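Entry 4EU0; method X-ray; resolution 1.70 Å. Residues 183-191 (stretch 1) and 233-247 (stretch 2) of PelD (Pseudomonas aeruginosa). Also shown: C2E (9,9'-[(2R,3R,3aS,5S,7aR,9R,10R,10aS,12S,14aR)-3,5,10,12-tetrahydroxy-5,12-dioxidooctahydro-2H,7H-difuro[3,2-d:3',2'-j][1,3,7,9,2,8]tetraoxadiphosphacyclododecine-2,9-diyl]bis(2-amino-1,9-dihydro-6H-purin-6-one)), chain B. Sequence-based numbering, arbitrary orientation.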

ATOM      1  N   LEU A 183       0.721  -4.556 -10.837  1.00 17.52           N
ATOM      2  CA  LEU A 183       0.310  -3.162 -10.621  1.00 16.51           C
ATOM      3  C   LEU A 183       1.516  -2.239 -10.655  1.00 15.88           C
ATOM      4  O   LEU A 183       2.567  -2.589 -10.127  1.00 15.47           O
ATOM      5  CB  LEU A 183      -0.439  -3.003  -9.289  1.00 16.25           C
ATOM      6  CG  LEU A 183      -1.766  -3.765  -9.190  1.00 17.33           C
ATOM      7  CD1 LEU A 183      -2.440  -3.407  -7.874  1.00 18.76           C
ATOM      8  CD2 LEU A 183      -2.688  -3.473 -10.357  1.00 20.14           C
ATOM      9  N   PRO A 184       1.368  -1.055 -11.290  1.00 15.68           N
ATOM     10  CA  PRO A 184       2.496  -0.137 -11.417  1.00 15.30           C
ATOM     11  C   PRO A 184       2.750   0.724 -10.185  1.00 14.24           C
ATOM     12  O   PRO A 184       1.823   1.065  -9.447  1.00 13.24           O
ATOM     13  CB  PRO A 184       2.093   0.739 -12.616  1.00 16.09           C
ATOM     14  CG  PRO A 184       0.598   0.780 -12.553  1.00 16.83           C
ATOM     15  CD  PRO A 184       0.174  -0.571 -12.016  1.00 16.68           C
ATOM     16  N   ALA A 185       4.023   1.042  -9.964  1.00 13.56           N
ATOM     17  CA  ALA A 185       4.422   2.042  -8.982  1.00 12.86           C
ATOM     18  C   ALA A 185       5.763   2.601  -9.419  1.00 13.12           C
ATOM     19  O   ALA A 185       6.469   1.970 -10.205  1.00 13.44           O
ATOM     20  CB  ALA A 185       4.535   1.423  -7.591  1.00 12.59           C
ATOM     21  N   CYS A 186       6.113   3.781  -8.904  1.00 13.11           N
ATOM     22  CA  CYS A 186       7.363   4.433  -9.258  1.00 14.25           C
ATOM     23  C   CYS A 186       8.076   4.897  -8.002  1.00 13.56           C
ATOM     24  O   CYS A 186       7.434   5.426  -7.090  1.00 13.87           O
ATOM     25  CB  CYS A 186       7.079   5.656 -10.132  1.00 15.12           C
ATOM     26  SG  CYS A 186       8.524   6.287 -10.999  1.00 20.51           S
ATOM     27  N   LEU A 187       9.390   4.699  -7.968  1.00 13.66           N
ATOM     28  CA  LEU A 187      10.250   5.306  -6.961  1.00 13.60           C
ATOM     29  C   LEU A 187      11.056   6.423  -7.604  1.00 13.31           C
ATOM     30  O   LEU A 187      11.724   6.201  -8.618  1.00 15.66           O
ATOM     31  CB  LEU A 187      11.251   4.291  -6.396  1.00 14.89           C
ATOM     32  CG  LEU A 187      11.213   3.763  -4.968  1.00 16.48           C
ATOM     33  CD1 LEU A 187      12.495   2.939  -4.709  1.00 16.04           C
ATOM     34  CD2 LEU A 187      11.031   4.863  -3.914  1.00 16.37           C
ATOM     35  N   TYR A 188      10.999   7.613  -7.021  1.00 11.81           N
ATOM     36  CA  TYR A 188      11.903   8.679  -7.417  1.00 11.59           C
ATOM     37  C   TYR A 188      12.895   8.937  -6.302  1.00 11.96           C
ATOM     38  O   TYR A 188      12.534   8.928  -5.124  1.00 13.45           O
ATOM     39  CB  TYR A 188      11.139   9.973  -7.678  1.00 11.74           C
ATOM     40  CG  TYR A 188      10.469  10.058  -9.035  1.00 11.10           C
ATOM     41  CD1 TYR A 188      11.200  10.389 -10.165  1.00 12.90           C
ATOM     42  CD2 TYR A 188       9.091   9.856  -9.173  1.00 10.84           C
ATOM     43  CE1 TYR A 188      10.586  10.485 -11.425  1.00 14.60           C
ATOM     44  CE2 TYR A 188       8.462   9.948 -10.429  1.00 13.61           C
ATOM     45  CZ  TYR A 188       9.220  10.265 -11.541  1.00 13.58           C
ATOM     46  OH  TYR A 188       8.637  10.375 -12.779  1.00 18.30           O
ATOM     47  N   ALA A 189      14.138   9.187  -6.686  1.00 11.01           N
ATOM     48  CA  ALA A 189      15.138   9.668  -5.737  1.00 11.02           C
ATOM     49  C   ALA A 189      15.615  11.014  -6.227  1.00 11.13           C
ATOM     50  O   ALA A 189      16.133  11.114  -7.343  1.00 11.79           O
ATOM     51  CB  ALA A 189      16.286   8.698  -5.647  1.00 11.89           C
ATOM     52  N   PHE A 190      15.438  12.047  -5.407  1.00 10.59           N
ATOM     53  CA  PHE A 190      15.946  13.370  -5.738  1.00 10.96           C
ATOM     54  C   PHE A 190      17.217  13.608  -4.950  1.00 11.65           C
ATOM     55  O   PHE A 190      17.178  13.753  -3.728  1.00 11.56           O
ATOM     56  CB  PHE A 190      14.897  14.453  -5.449  1.00  9.91           C
ATOM     57  CG  PHE A 190      13.616  14.277  -6.213  1.00 10.43           C
ATOM     58  CD1 PHE A 190      13.484  14.792  -7.495  1.00 12.22           C
ATOM     59  CD2 PHE A 190      12.527  13.622  -5.644  1.00 10.17           C
ATOM     60  CE1 PHE A 190      12.303  14.627  -8.224  1.00 12.71           C
ATOM     61  CE2 PHE A 190      11.327  13.466  -6.357  1.00  8.84           C
ATOM     62  CZ  PHE A 190      11.213  13.967  -7.642  1.00 11.45           C
ATOM     63  N   GLU A 191      18.354  13.600  -5.645  1.00 12.66           N
ATOM     64  CA  GLU A 191      19.635  13.830  -5.004  1.00 13.77           C
ATOM     65  C   GLU A 191      19.974  15.307  -5.121  1.00 13.82           C
ATOM     66  O   GLU A 191      20.006  15.857  -6.217  1.00 13.36           O
ATOM     67  CB  GLU A 191      20.723  12.974  -5.650  1.00 15.14           C
ATOM     68  CG  GLU A 191      22.085  13.130  -4.984  1.00 17.98           C
ATOM     69  CD  GLU A 191      23.215  12.462  -5.750  1.00 23.01           C
ATOM     70  OE1 GLU A 191      23.005  12.009  -6.898  1.00 24.30           O
ATOM     71  OE2 GLU A 191      24.332  12.403  -5.189  1.00 25.53           O
ATOM     72  N   LEU A 233       0.583   2.489  -6.709  1.00 11.44           N
ATOM     73  CA  LEU A 233      -0.591   2.362  -7.569  1.00 12.15           C
ATOM     74  C   LEU A 233      -0.668   3.485  -8.608  1.00 12.86           C
ATOM     75  O   LEU A 233      -1.708   4.075  -8.809  1.00 13.32           O
ATOM     76  CB  LEU A 233      -1.872   2.327  -6.721  1.00 12.89           C
ATOM     77  CG  LEU A 233      -1.923   1.228  -5.659  1.00 12.71           C
ATOM     78  CD1 LEU A 233      -3.105   1.423  -4.730  1.00 14.68           C
ATOM     79  CD2 LEU A 233      -1.996  -0.137  -6.321  1.00 14.65           C
ATOM     80  N   THR A 234       0.458   3.748  -9.264  1.00 13.33           N
ATOM     81  CA  THR A 234       0.583   4.859 -10.189  1.00 14.42           C
ATOM     82  C   THR A 234       1.215   4.380 -11.487  1.00 15.03           C
ATOM     83  O   THR A 234       2.301   3.802 -11.466  1.00 14.87           O
ATOM     84  CB  THR A 234       1.428   5.969  -9.549  1.00 14.29           C
ATOM     85  OG1 THR A 234       0.711   6.493  -8.430  1.00 14.53           O
ATOM     86  CG2 THR A 234       1.713   7.104 -10.543  1.00 14.91           C
ATOM     87  N   SER A 235       0.513   4.626 -12.599  1.00 15.82           N
ATOM     88  CA  SER A 235       0.961   4.236 -13.944  1.00 17.18           C
ATOM     89  C   SER A 235       2.166   5.045 -14.387  1.00 17.15           C
ATOM     90  O   SER A 235       2.503   6.045 -13.759  1.00 16.37           O
ATOM     91  CB  SER A 235      -0.166   4.426 -14.966  1.00 18.26           C
ATOM     92  OG  SER A 235      -0.465   5.796 -15.191  1.00 19.22           O
ATOM     93  N   ALA A 236       2.795   4.624 -15.481  1.00 18.29           N
ATOM     94  CA  ALA A 236       3.886   5.393 -16.075  1.00 18.82           C
ATOM     95  C   ALA A 236       3.424   6.796 -16.479  1.00 19.16           C
ATOM     96  O   ALA A 236       4.150   7.771 -16.275  1.00 19.41           O
ATOM     97  CB  ALA A 236       4.490   4.658 -17.256  1.00 20.08           C
ATOM     98  N   GLU A 237       2.213   6.903 -17.024  1.00 20.22           N
ATOM     99  CA  GLU A 237       1.657   8.205 -17.372  1.00 21.21           C
ATOM    100  C   GLU A 237       1.507   9.068 -16.112  1.00 19.41           C
ATOM    101  O   GLU A 237       1.852  10.251 -16.123  1.00 20.22           O
ATOM    102  CB  GLU A 237       0.312   8.067 -18.075  1.00 22.79           C
ATOM    103  CG  GLU A 237      -0.281   9.404 -18.500  1.00 27.23           C
ATOM    104  CD  GLU A 237      -1.574   9.263 -19.275  1.00 32.06           C
ATOM    105  OE1 GLU A 237      -2.082  10.301 -19.749  1.00 34.96           O
ATOM    106  OE2 GLU A 237      -2.084   8.126 -19.416  1.00 35.50           O
ATOM    107  N   GLY A 238       1.000   8.472 -15.035  1.00 18.02           N
ATOM    108  CA  GLY A 238       0.886   9.183 -13.751  1.00 16.54           C
ATOM    109  C   GLY A 238       2.213   9.672 -13.208  1.00 15.47           C
ATOM    110  O   GLY A 238       2.327  10.804 -12.744  1.00 14.51           O
ATOM    111  N   SER A 239       3.218   8.805 -13.268  1.00 15.55           N
ATOM    112  CA  SER A 239       4.535   9.107 -12.711  1.00 15.91           C
ATOM    113  C   SER A 239       5.216  10.231 -13.474  1.00 16.11           C
ATOM    114  O   SER A 239       5.988  10.999 -12.901  1.00 15.48           O
ATOM    115  CB  SER A 239       5.399   7.852 -12.717  1.00 17.02           C
ATOM    116  OG  SER A 239       4.968   6.987 -11.687  1.00 20.53           O
ATOM    117  N   GLN A 240       4.925  10.322 -14.768  1.00 16.15           N
ATOM    118  CA  GLN A 240       5.440  11.419 -15.569  1.00 17.18           C
ATOM    119  C   GLN A 240       4.638  12.689 -15.286  1.00 17.31           C
ATOM    120  O   GLN A 240       5.215  13.775 -15.180  1.00 16.97           O
ATOM    121  CB  GLN A 240       5.470  11.047 -17.053  1.00 18.88           C
ATOM    122  CG  GLN A 240       6.300   9.768 -17.305  1.00 20.57           C
ATOM    123  CD  GLN A 240       7.762   9.907 -16.877  1.00 21.52           C
ATOM    124  OE1 GLN A 240       8.286   9.084 -16.115  1.00 22.54           O
ATOM    125  NE2 GLN A 240       8.418  10.953 -17.353  1.00 20.33           N
ATOM    126  N   GLY A 241       3.331  12.529 -15.081  1.00 17.20           N
ATOM    127  CA  GLY A 241       2.459  13.625 -14.643  1.00 17.33           C
ATOM    128  C   GLY A 241       2.895  14.264 -13.330  1.00 16.12           C
ATOM    129  O   GLY A 241       2.797  15.486 -13.155  1.00 16.52           O
ATOM    130  N   TYR A 242       3.353  13.434 -12.400  1.00 14.55           N
ATOM    131  CA  TYR A 242       3.892  13.911 -11.129  1.00 13.78           C
ATOM    132  C   TYR A 242       5.063  14.860 -11.356  1.00 13.68           C
ATOM    133  O   TYR A 242       5.109  15.937 -10.763  1.00 13.47           O
ATOM    134  CB  TYR A 242       4.311  12.717 -10.271  1.00 12.54           C
ATOM    135  CG  TYR A 242       5.169  13.026  -9.071  1.00 12.64           C
ATOM    136  CD1 TYR A 242       4.664  13.732  -7.985  1.00 13.63           C
ATOM    137  CD2 TYR A 242       6.477  12.566  -9.013  1.00 12.35           C
ATOM    138  CE1 TYR A 242       5.464  13.995  -6.867  1.00 13.19           C
ATOM    139  CE2 TYR A 242       7.274  12.797  -7.932  1.00 12.39           C
ATOM    140  CZ  TYR A 242       6.767  13.502  -6.848  1.00 11.89           C
ATOM    141  OH  TYR A 242       7.561  13.744  -5.752  1.00 13.96           O
ATOM    142  N   LEU A 243       5.994  14.477 -12.223  1.00 14.01           N
ATOM    143  CA  LEU A 243       7.157  15.336 -12.460  1.00 14.68           C
ATOM    144  C   LEU A 243       6.753  16.644 -13.132  1.00 14.93           C
ATOM    145  O   LEU A 243       7.315  17.694 -12.815  1.00 14.75           O
ATOM    146  CB  LEU A 243       8.246  14.622 -13.270  1.00 15.97           C
ATOM    147  CG  LEU A 243       9.664  15.206 -13.092  1.00 17.85           C
ATOM    148  CD1 LEU A 243       9.957  15.819 -11.704  1.00 20.85           C
ATOM    149  CD2 LEU A 243      10.663  14.132 -13.392  1.00 21.23           C
ATOM    150  N   GLN A 244       5.786  16.578 -14.052  1.00 15.19           N
ATOM    151  CA  GLN A 244       5.294  17.772 -14.735  1.00 16.75           C
ATOM    152  C   GLN A 244       4.699  18.730 -13.696  1.00 16.22           C
ATOM    153  O   GLN A 244       4.906  19.945 -13.778  1.00 16.07           O
ATOM    154  CB  GLN A 244       4.278  17.422 -15.838  1.00 18.27           C
ATOM    155  CG  GLN A 244       3.898  18.608 -16.741  1.00 22.92           C
ATOM    156  CD  GLN A 244       2.898  18.256 -17.833  1.00 27.18           C
ATOM    157  OE1 GLN A 244       1.963  17.485 -17.617  1.00 31.38           O
ATOM    158  NE2 GLN A 244       3.079  18.846 -19.011  1.00 31.85           N
ATOM    159  N   ARG A 245       3.992  18.176 -12.710  1.00 15.29           N
ATOM    160  CA  ARG A 245       3.396  19.004 -11.651  1.00 15.85           C
ATOM    161  C   ARG A 245       4.483  19.602 -10.762  1.00 15.00           C
ATOM    162  O   ARG A 245       4.390  20.766 -10.347  1.00 15.58           O
ATOM    163  CB  ARG A 245       2.390  18.209 -10.816  1.00 15.81           C
ATOM    164  CG  ARG A 245       1.696  19.048  -9.736  1.00 15.80           C
ATOM    165  CD  ARG A 245       0.656  18.264  -8.941  1.00 16.81           C
ATOM    166  NE  ARG A 245       1.224  17.293  -7.998  1.00 14.27           N
ATOM    167  CZ  ARG A 245       1.644  17.575  -6.762  1.00 14.76           C
ATOM    168  NH1 ARG A 245       1.623  18.824  -6.298  1.00 15.17           N
ATOM    169  NH2 ARG A 245       2.101  16.597  -5.981  1.00 14.27           N
ATOM    170  N   LEU A 246       5.507  18.800 -10.466  1.00 14.29           N
ATOM    171  CA  LEU A 246       6.653  19.268  -9.696  1.00 13.94           C
ATOM    172  C   LEU A 246       7.385  20.409 -10.377  1.00 13.94           C
ATOM    173  O   LEU A 246       7.773  21.373  -9.728  1.00 13.62           O
ATOM    174  CB  LEU A 246       7.646  18.134  -9.454  1.00 14.06           C
ATOM    175  CG  LEU A 246       7.880  17.621  -8.045  1.00 17.50           C
ATOM    176  CD1 LEU A 246       6.617  17.583  -7.174  1.00 18.68           C
ATOM    177  CD2 LEU A 246       8.594  16.275  -8.078  1.00 15.62           C
ATOM    178  N   ARG A 247       7.596  20.296 -11.685  1.00 13.72           N
ATOM    179  CA  ARG A 247       8.286  21.363 -12.402  1.00 14.14           C
ATOM    180  C   ARG A 247       7.536  22.695 -12.319  1.00 15.00           C
ATOM    181  O   ARG A 247       8.161  23.743 -12.212  1.00 15.30           O
ATOM    182  CB  ARG A 247       8.594  20.950 -13.847  1.00 14.79           C
ATOM    183  CG  ARG A 247       9.534  19.748 -13.887  1.00 15.53           C
ATOM    184  CD  ARG A 247      10.277  19.652 -15.196  1.00 17.32           C
ATOM    185  NE  ARG A 247      11.163  18.487 -15.257  1.00 17.34           N
ATOM    186  CZ  ARG A 247      12.464  18.510 -14.985  1.00 17.77           C
ATOM    187  NH1 ARG A 247      13.053  19.642 -14.618  1.00 17.41           N
ATOM    188  NH2 ARG A 247      13.180  17.393 -15.093  1.00 16.08           N
TER
HETATM  189  P1  C2E B 501      -2.553  17.130 -11.915  1.00 28.65           P
HETATM  190  O2P C2E B 501      -2.087  17.930 -13.113  1.00 28.87           O
HETATM  191  O1P C2E B 501      -2.216  17.617 -10.530  1.00 27.20           O
HETATM  192  O5' C2E B 501      -2.045  15.624 -12.055  1.00 25.65           O
HETATM  193  C5' C2E B 501      -2.167  14.889 -13.272  1.00 25.71           C
HETATM  194  C4' C2E B 501      -1.837  13.416 -13.054  1.00 24.66           C
HETATM  195  O4' C2E B 501      -0.434  13.256 -12.787  1.00 22.09           O
HETATM  196  C3' C2E B 501      -2.555  12.754 -11.883  1.00 24.91           C
HETATM  197  O3' C2E B 501      -3.834  12.194 -12.205  1.00 27.33           O
HETATM  198  C2' C2E B 501      -1.594  11.659 -11.500  1.00 22.79           C
HETATM  199  O2' C2E B 501      -1.740  10.577 -12.424  1.00 24.25           O
HETATM  200  C1' C2E B 501      -0.245  12.301 -11.744  1.00 19.87           C
HETATM  201  N9  C2E B 501       0.240  12.988 -10.514  1.00 17.22           N
HETATM  202  C8  C2E B 501       0.364  14.316 -10.337  1.00 16.12           C
HETATM  203  N7  C2E B 501       0.846  14.602  -9.099  1.00 15.90           N
HETATM  204  C5  C2E B 501       1.044  13.422  -8.486  1.00 15.74           C
HETATM  205  C6  C2E B 501       1.524  12.987  -7.165  1.00 14.98           C
HETATM  206  O6  C2E B 501       1.909  13.906  -6.255  1.00 14.72           O
HETATM  207  N1  C2E B 501       1.575  11.662  -6.900  1.00 16.45           N
HETATM  208  C2  C2E B 501       1.178  10.714  -7.793  1.00 16.16           C
HETATM  209  N2  C2E B 501       1.257   9.417  -7.425  1.00 17.22           N
HETATM  210  N3  C2E B 501       0.720  11.048  -9.032  1.00 16.43           N
HETATM  211  C4  C2E B 501       0.635  12.355  -9.415  1.00 16.12           C
HETATM  212  P11 C2E B 501      -4.953  12.050 -11.055  1.00 28.16           P
HETATM  213  O21 C2E B 501      -6.152  11.310 -11.625  1.00 29.01           O
HETATM  214  O11 C2E B 501      -4.359  11.566  -9.748  1.00 27.12           O
HETATM  215  O5A C2E B 501      -5.414  13.574 -10.860  1.00 28.18           O
HETATM  216  C5A C2E B 501      -5.932  14.322 -11.958  1.00 28.42           C
HETATM  217  C4A C2E B 501      -6.157  15.751 -11.506  1.00 28.58           C
HETATM  218  O4A C2E B 501      -7.009  15.784 -10.360  1.00 27.99           O
HETATM  219  C3A C2E B 501      -4.876  16.402 -11.027  1.00 28.38           C
HETATM  220  O3A C2E B 501      -4.143  16.988 -12.082  1.00 28.48           O
HETATM  221  C2A C2E B 501      -5.345  17.438 -10.040  1.00 29.12           C
HETATM  222  O2A C2E B 501      -5.813  18.607 -10.727  1.00 30.25           O
HETATM  223  C1A C2E B 501      -6.516  16.723  -9.401  1.00 28.26           C
HETATM  224  N91 C2E B 501      -6.068  16.029  -8.162  1.00 27.82           N
HETATM  225  C81 C2E B 501      -5.884  14.707  -7.990  1.00 27.76           C
HETATM  226  N71 C2E B 501      -5.485  14.423  -6.724  1.00 27.60           N
HETATM  227  C51 C2E B 501      -5.405  15.593  -6.060  1.00 28.34           C
HETATM  228  C61 C2E B 501      -5.051  16.032  -4.688  1.00 28.75           C
HETATM  229  O61 C2E B 501      -4.683  15.140  -3.733  1.00 31.29           O
HETATM  230  N11 C2E B 501      -5.099  17.355  -4.410  1.00 30.07           N
HETATM  231  C21 C2E B 501      -5.460  18.276  -5.339  1.00 29.28           C
HETATM  232  N21 C2E B 501      -5.487  19.586  -4.987  1.00 31.12           N
HETATM  233  N31 C2E B 501      -5.802  17.938  -6.610  1.00 29.63           N
HETATM  234  C41 C2E B 501      -5.792  16.643  -7.014  1.00 27.93           C
HETATM  235  O   HOH W   1       9.970  11.400 -14.961  1.00 17.07           O

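The strand that carries Cys186, Tyr188 and Phe190 lies along helix 236-247 with axes 8.4 Å apart at closest approach and N-to-C directions 33° apart, and the two stretches together bury 542 Å². The separation suits alternate strand residues: Cys186, Tyr188 and Phe190 direct their CA-to-CB bonds toward the helix, whereas Leu187 points away and makes no contact. Those three are buried, as are Ser239, Tyr242 and Leu246 opposite them; Pro184 and Ser235 are exposed.

Near the start of the helix the fit is tight. Ser239, a small residue directed toward the strand, meets Cys186 closely: Cys186 CB lies 2.9 Å from Ser239 OG, leaving little slack. Farther along, the Tyr188 ring, at chi1 -80° (m), lies over the surface formed by Tyr242 and Leu243. Its CE2 lies 3.6 Å from Tyr242 CD2 and its CE1 4.1 Å from Leu243 CD2; the two tyrosine rings meet obliquely, centroids 5.5 Å apart and planes at 45°. This ring is the largest bump from the strand, with 89 Å² of Tyr188 covered. Its length carries the hydroxyl to the helix backbone, where Tyr188 OH donates a hydrogen bond to Ser239 O (2.7 Å). Water 1 donates to the same OH (2.8 Å).

Phe190 continues the apolar packing, its CZ 3.5 Å from Leu246 CD2 and 4.1 Å from Tyr242 CE2, with Leu243 CD1 at the ring edge, 4.4 Å from CE1. A hydrocarbon ring suits these neighbours, although Tyr242 OH also lies 3.8 Å from Phe190 CE2.

Before the helix, backbone contact takes over: Thr234 N donates to Pro184 O (3.0 Å, 138°). Leu233 starts away from the strand, but its side chain returns, placing CD2 3.6 Å from Leu183 CD1. Pro184 CG rests 3.7 Å from Ser235 CA. Ser235, its CA-to-CB bond pointing away from stretch 1, caps the helix: its OG accepts from Gly238 N (3.1 Å, 164°).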